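Local coordinates for malonyl CoA reductase (malonate semialdehyde-forming) (Sulfolobus tokodaii, PDB 2EP5), which probably catalyses the NADP-dependent interconversion of malonyl-CoA and malonate semialdehyde, as a member of the aspartate-semialdehyde dehydrogenase family, at residues Leu177-Gly182 with Gly326-Arg331; Val78-Ser83 with Gly101-Ser106. All coordinates share one frame; numbering follows the deposited sequence.

Contact 1 of 2, residues Leu177-Gly182 with Gly326-Arg331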
# COMPACT_ATOMS: atom_id res chain seq x y z
N LEU A 177 8.44 6.61 -14.12
CA LEU A 177 7.56 6.19 -13.04
C LEU A 177 8.05 6.97 -11.82
O LEU A 177 9.12 6.71 -11.28
CB LEU A 177 7.66 4.68 -12.81
CG LEU A 177 7.09 3.79 -13.93
CD1 LEU A 177 8.08 3.72 -15.07
CD2 LEU A 177 6.83 2.38 -13.42
N GLN A 178 7.25 7.95 -11.40
CA GLN A 178 7.63 8.82 -10.31
C GLN A 178 6.95 8.61 -8.97
O GLN A 178 5.72 8.47 -8.88
CB GLN A 178 7.46 10.27 -10.79
CG GLN A 178 8.08 10.44 -12.17
CD GLN A 178 8.01 11.84 -12.73
OE1 GLN A 178 8.14 12.02 -13.94
NE2 GLN A 178 7.84 12.83 -11.87
N ALA A 179 7.77 8.60 -7.93
CA ALA A 179 7.32 8.41 -6.56
C ALA A 179 6.39 9.52 -6.12
O ALA A 179 6.39 10.62 -6.67
CB ALA A 179 8.52 8.33 -5.63
N VAL A 180 5.59 9.22 -5.11
CA VAL A 180 4.64 10.18 -4.56
C VAL A 180 5.34 11.41 -3.97
O VAL A 180 4.88 12.53 -4.15
CB VAL A 180 3.78 9.51 -3.45
CG1 VAL A 180 3.00 10.56 -2.69
CG2 VAL A 180 2.82 8.52 -4.09
N SER A 181 6.45 11.20 -3.27
CA SER A 181 7.17 12.30 -2.64
C SER A 181 7.50 13.40 -3.64
O SER A 181 7.64 14.56 -3.25
CB SER A 181 8.47 11.81 -1.98
OG SER A 181 9.41 11.35 -2.93
N GLY A 182 7.61 13.04 -4.91
CA GLY A 182 7.91 14.02 -5.94
C GLY A 182 6.92 15.16 -5.96
O GLY A 182 7.19 16.23 -6.49
N GLY A 326 16.84 6.84 -9.59
CA GLY A 326 17.54 7.84 -8.80
C GLY A 326 16.68 8.39 -7.68
O GLY A 326 15.45 8.33 -7.74
N ASP A 327 17.32 8.90 -6.64
CA ASP A 327 16.60 9.49 -5.51
C ASP A 327 16.20 10.89 -5.98
O ASP A 327 17.06 11.76 -6.17
CB ASP A 327 17.54 9.59 -4.30
CG ASP A 327 16.83 10.05 -3.04
OD1 ASP A 327 15.91 10.89 -3.13
OD2 ASP A 327 17.22 9.58 -1.95
N ASN A 328 14.90 11.10 -6.18
CA ASN A 328 14.39 12.39 -6.65
C ASN A 328 14.60 13.53 -5.64
O ASN A 328 14.60 14.71 -6.01
CB ASN A 328 12.90 12.28 -6.97
CG ASN A 328 12.10 11.74 -5.80
OD1 ASN A 328 12.30 10.59 -5.38
ND2 ASN A 328 11.21 12.56 -5.26
N LEU A 329 14.77 13.19 -4.37
CA LEU A 329 14.97 14.19 -3.32
C LEU A 329 16.42 14.67 -3.20
O LEU A 329 16.68 15.82 -2.83
CB LEU A 329 14.53 13.64 -1.97
CG LEU A 329 13.06 13.26 -1.78
CD1 LEU A 329 12.85 12.81 -0.34
CD2 LEU A 329 12.16 14.46 -2.11
N VAL A 330 17.35 13.78 -3.51
CA VAL A 330 18.78 14.07 -3.41
C VAL A 330 19.36 14.42 -4.78
O VAL A 330 19.60 15.60 -5.09
CB VAL A 330 19.51 12.84 -2.80
CG1 VAL A 330 20.99 13.11 -2.67
CG2 VAL A 330 18.92 12.53 -1.43
N ARG A 331 19.59 13.41 -5.60
CA ARG A 331 20.13 13.62 -6.93
C ARG A 331 19.22 14.59 -7.69
O ARG A 331 19.69 15.42 -8.46
CB ARG A 331 20.16 12.30 -7.70
CG ARG A 331 20.84 12.42 -9.05
CD ARG A 331 22.33 12.49 -8.84
NE ARG A 331 22.97 13.48 -9.67
CZ ARG A 331 24.28 13.72 -9.65
NH1 ARG A 331 25.06 13.02 -8.84
NH2 ARG A 331 24.80 14.64 -10.44

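Contact 2 of 2, residues Val78-Ser83 with Gly101-Ser106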
# COMPACT_ATOMS: atom_id res chain seq x y z
N VAL A 78 24.62 36.95 3.94
CA VAL A 78 24.83 35.60 3.42
C VAL A 78 25.70 35.60 2.17
O VAL A 78 25.59 36.48 1.32
CB VAL A 78 23.49 34.90 3.08
CG1 VAL A 78 23.75 33.47 2.66
CG2 VAL A 78 22.56 34.93 4.28
N ASP A 79 26.57 34.60 2.06
CA ASP A 79 27.46 34.48 0.92
C ASP A 79 26.70 33.97 -0.30
O ASP A 79 26.90 34.45 -1.41
CB ASP A 79 28.62 33.53 1.23
CG ASP A 79 29.69 34.18 2.08
OD1 ASP A 79 30.24 35.22 1.66
OD2 ASP A 79 29.99 33.64 3.17
N VAL A 80 25.83 32.98 -0.08
CA VAL A 80 25.04 32.40 -1.16
C VAL A 80 23.65 32.03 -0.66
O VAL A 80 23.50 31.52 0.45
CB VAL A 80 25.70 31.13 -1.73
CG1 VAL A 80 24.84 30.54 -2.85
CG2 VAL A 80 27.09 31.45 -2.25
N VAL A 81 22.64 32.29 -1.47
CA VAL A 81 21.28 31.95 -1.09
C VAL A 81 20.87 30.73 -1.89
O VAL A 81 20.94 30.73 -3.12
CB VAL A 81 20.30 33.08 -1.42
CG1 VAL A 81 18.91 32.70 -0.95
CG2 VAL A 81 20.75 34.37 -0.76
N LEU A 82 20.47 29.68 -1.18
CA LEU A 82 20.02 28.45 -1.82
C LEU A 82 18.50 28.49 -1.76
O LEU A 82 17.93 29.02 -0.81
CB LEU A 82 20.54 27.22 -1.08
CG LEU A 82 22.03 27.19 -0.74
CD1 LEU A 82 22.38 25.78 -0.29
CD2 LEU A 82 22.88 27.57 -1.95
N SER A 83 17.84 27.93 -2.77
CA SER A 83 16.39 27.97 -2.81
C SER A 83 15.71 26.66 -3.17
O SER A 83 16.09 25.97 -4.12
CB SER A 83 15.93 29.05 -3.80
OG SER A 83 14.52 29.17 -3.82
N GLY A 101 21.58 42.04 -5.89
CA GLY A 101 22.97 41.60 -5.82
C GLY A 101 23.27 40.25 -5.19
O GLY A 101 24.43 39.86 -5.10
N LYS A 102 22.25 39.53 -4.74
CA LYS A 102 22.46 38.23 -4.12
C LYS A 102 22.81 37.13 -5.12
O LYS A 102 22.34 37.16 -6.26
CB LYS A 102 21.22 37.79 -3.35
CG LYS A 102 20.88 38.65 -2.14
CD LYS A 102 21.65 38.23 -0.89
CE LYS A 102 23.14 38.46 -1.03
NZ LYS A 102 23.85 38.03 0.20
N ILE A 103 23.65 36.19 -4.70
CA ILE A 103 23.99 35.04 -5.54
C ILE A 103 22.97 33.96 -5.15
O ILE A 103 22.94 33.50 -4.00
CB ILE A 103 25.40 34.50 -5.24
CG1 ILE A 103 26.46 35.53 -5.64
CG2 ILE A 103 25.62 33.19 -5.99
CD1 ILE A 103 27.88 35.08 -5.39
N VAL A 104 22.12 33.57 -6.09
CA VAL A 104 21.09 32.58 -5.83
C VAL A 104 21.25 31.29 -6.64
O VAL A 104 21.44 31.34 -7.85
CB VAL A 104 19.68 33.15 -6.14
CG1 VAL A 104 18.60 32.12 -5.82
CG2 VAL A 104 19.44 34.43 -5.36
N VAL A 105 21.16 30.15 -5.94
CA VAL A 105 21.23 28.82 -6.56
C VAL A 105 19.91 28.17 -6.17
O VAL A 105 19.65 27.88 -5.00
CB VAL A 105 22.40 27.98 -6.01
CG1 VAL A 105 22.46 26.64 -6.73
CG2 VAL A 105 23.71 28.73 -6.18
N SER A 106 19.06 27.93 -7.17
CA SER A 106 17.73 27.40 -6.92
C SER A 106 17.32 26.17 -7.73
O SER A 106 17.73 26.01 -8.89
CB SER A 106 16.71 28.51 -7.17
OG SER A 106 15.42 28.00 -7.39
O HOH W 1 25.25 36.45 -2.39

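Contact 1 of 2, residues Leu177-Gly182 with Gly326-Arg331
N328 and S181 meet in a small, buried polar contact at the predicted active site, between the 3-10 turn that begins at S181, just after strand 171-178, and the loop running from strand 319-326 toward helix 334-347. A single hydrogen bond joins them, from N328 ND2 to S181 OG at 3.2 Å. It is nearly straight, with 172° at the hydrogen, and the hydroxyl lies almost in the plane of the N328 amide. N328 CG sits between its backbone N and carbonyl carbon (chi1 55°), which brings the amide to S181. Between the two segments there is little else: L329 CD2 reaches to 4.2 Å from S181 OG, and A179 CB stands 4.4 Å from N328 OD1. M15 of helix 15-24 lies against both S181 and L329. Behind N328, D327 OD1 accepts the backbone N of L329 at 2.9 Å in an Asx turn. The amide's other end is held too, N328 OD1 accepting from the backbone N of G243, while S181 OG gives its own proton to R241 O. An alanine in place of N328 would probably leave S181 OG and the G243 N-H without this mate and open a gap next to the two predicted catalytic side chains. With both amide ends engaged, the rotation of N328 is fixed beside C151 and H244, the predicted acyl-thioester nucleophile and proton acceptor, consistent with a second-shell part in ordering that pair.

Contact 2 of 2, residues Val78-Ser83 with Gly101-Ser106
V80 and V105 pack on one face of a parallel strand pair, where V80 CG1 and V105 CG2 come within 4.0 Å and the two side chains cross obliquely. V80 CG1, anti to the backbone N (chi1 179°), also approaches I103 CG2. Further along, L82 and V105 lie side by side and point the same way, L82 CD2 resting 4.1 Å from V105 CB; helix 334-347 covers them, with V341 against both. The other face carries V81, V104, S83 and S106. There V81 CG2 meets the aliphatic K102 CD at 4.0 Å, the side chains crossing at about a right angle, and L97 and V98 of helix 87-99 lie against V104. Strands 80-83 and 103-106 are neighbours in the parallel sheet of the Rossmann-type NAD-binding domain, joined through helix 87-99 as a beta-alpha-beta unit. The axes of these two short strands are inclined by 23°. V81 is gripped through both its backbone groups, its N giving to I103 O and its O accepting from V105 N, while S83 N donates to V105 O in a more bent bond (141° at the hydrogen). Before the strands properly pair, one water takes over, donating to D79 O and accepting from I103 N. Beside it the K102 chain, bent at chi2 and chi3, brings NZ to V78 O at 2.6 Å; H75 O is a second acceptor for this ammonium. At the opposite end S83 CB and S106 CB are 3.5 Å apart, and both hydroxyls bond to E94 OE2 of helix 87-99, tying the ends of the two strands to the helix that connects them.

Overall arrangement
Contact 2 closes before contact 1 opens along the chain, and the two lie on opposite sides of its centre, with their own centres about 24 Å apart and nearest atoms about 10 Å apart. They belong to different sheets: contact 2 joins adjacent strands of the parallel sheet in the NAD-binding domain, whereas contact 1 lies where strands 171-178 and 319-326 of the mixed sheet in the dimerisation domain run out into loops. Helix 334-347 links the two regions, following the loop of contact 1 and packing on L82 and V105 of contact 2. One thus belongs to the core of the nucleotide-binding fold, the other to the surroundings of the predicted catalytic residues.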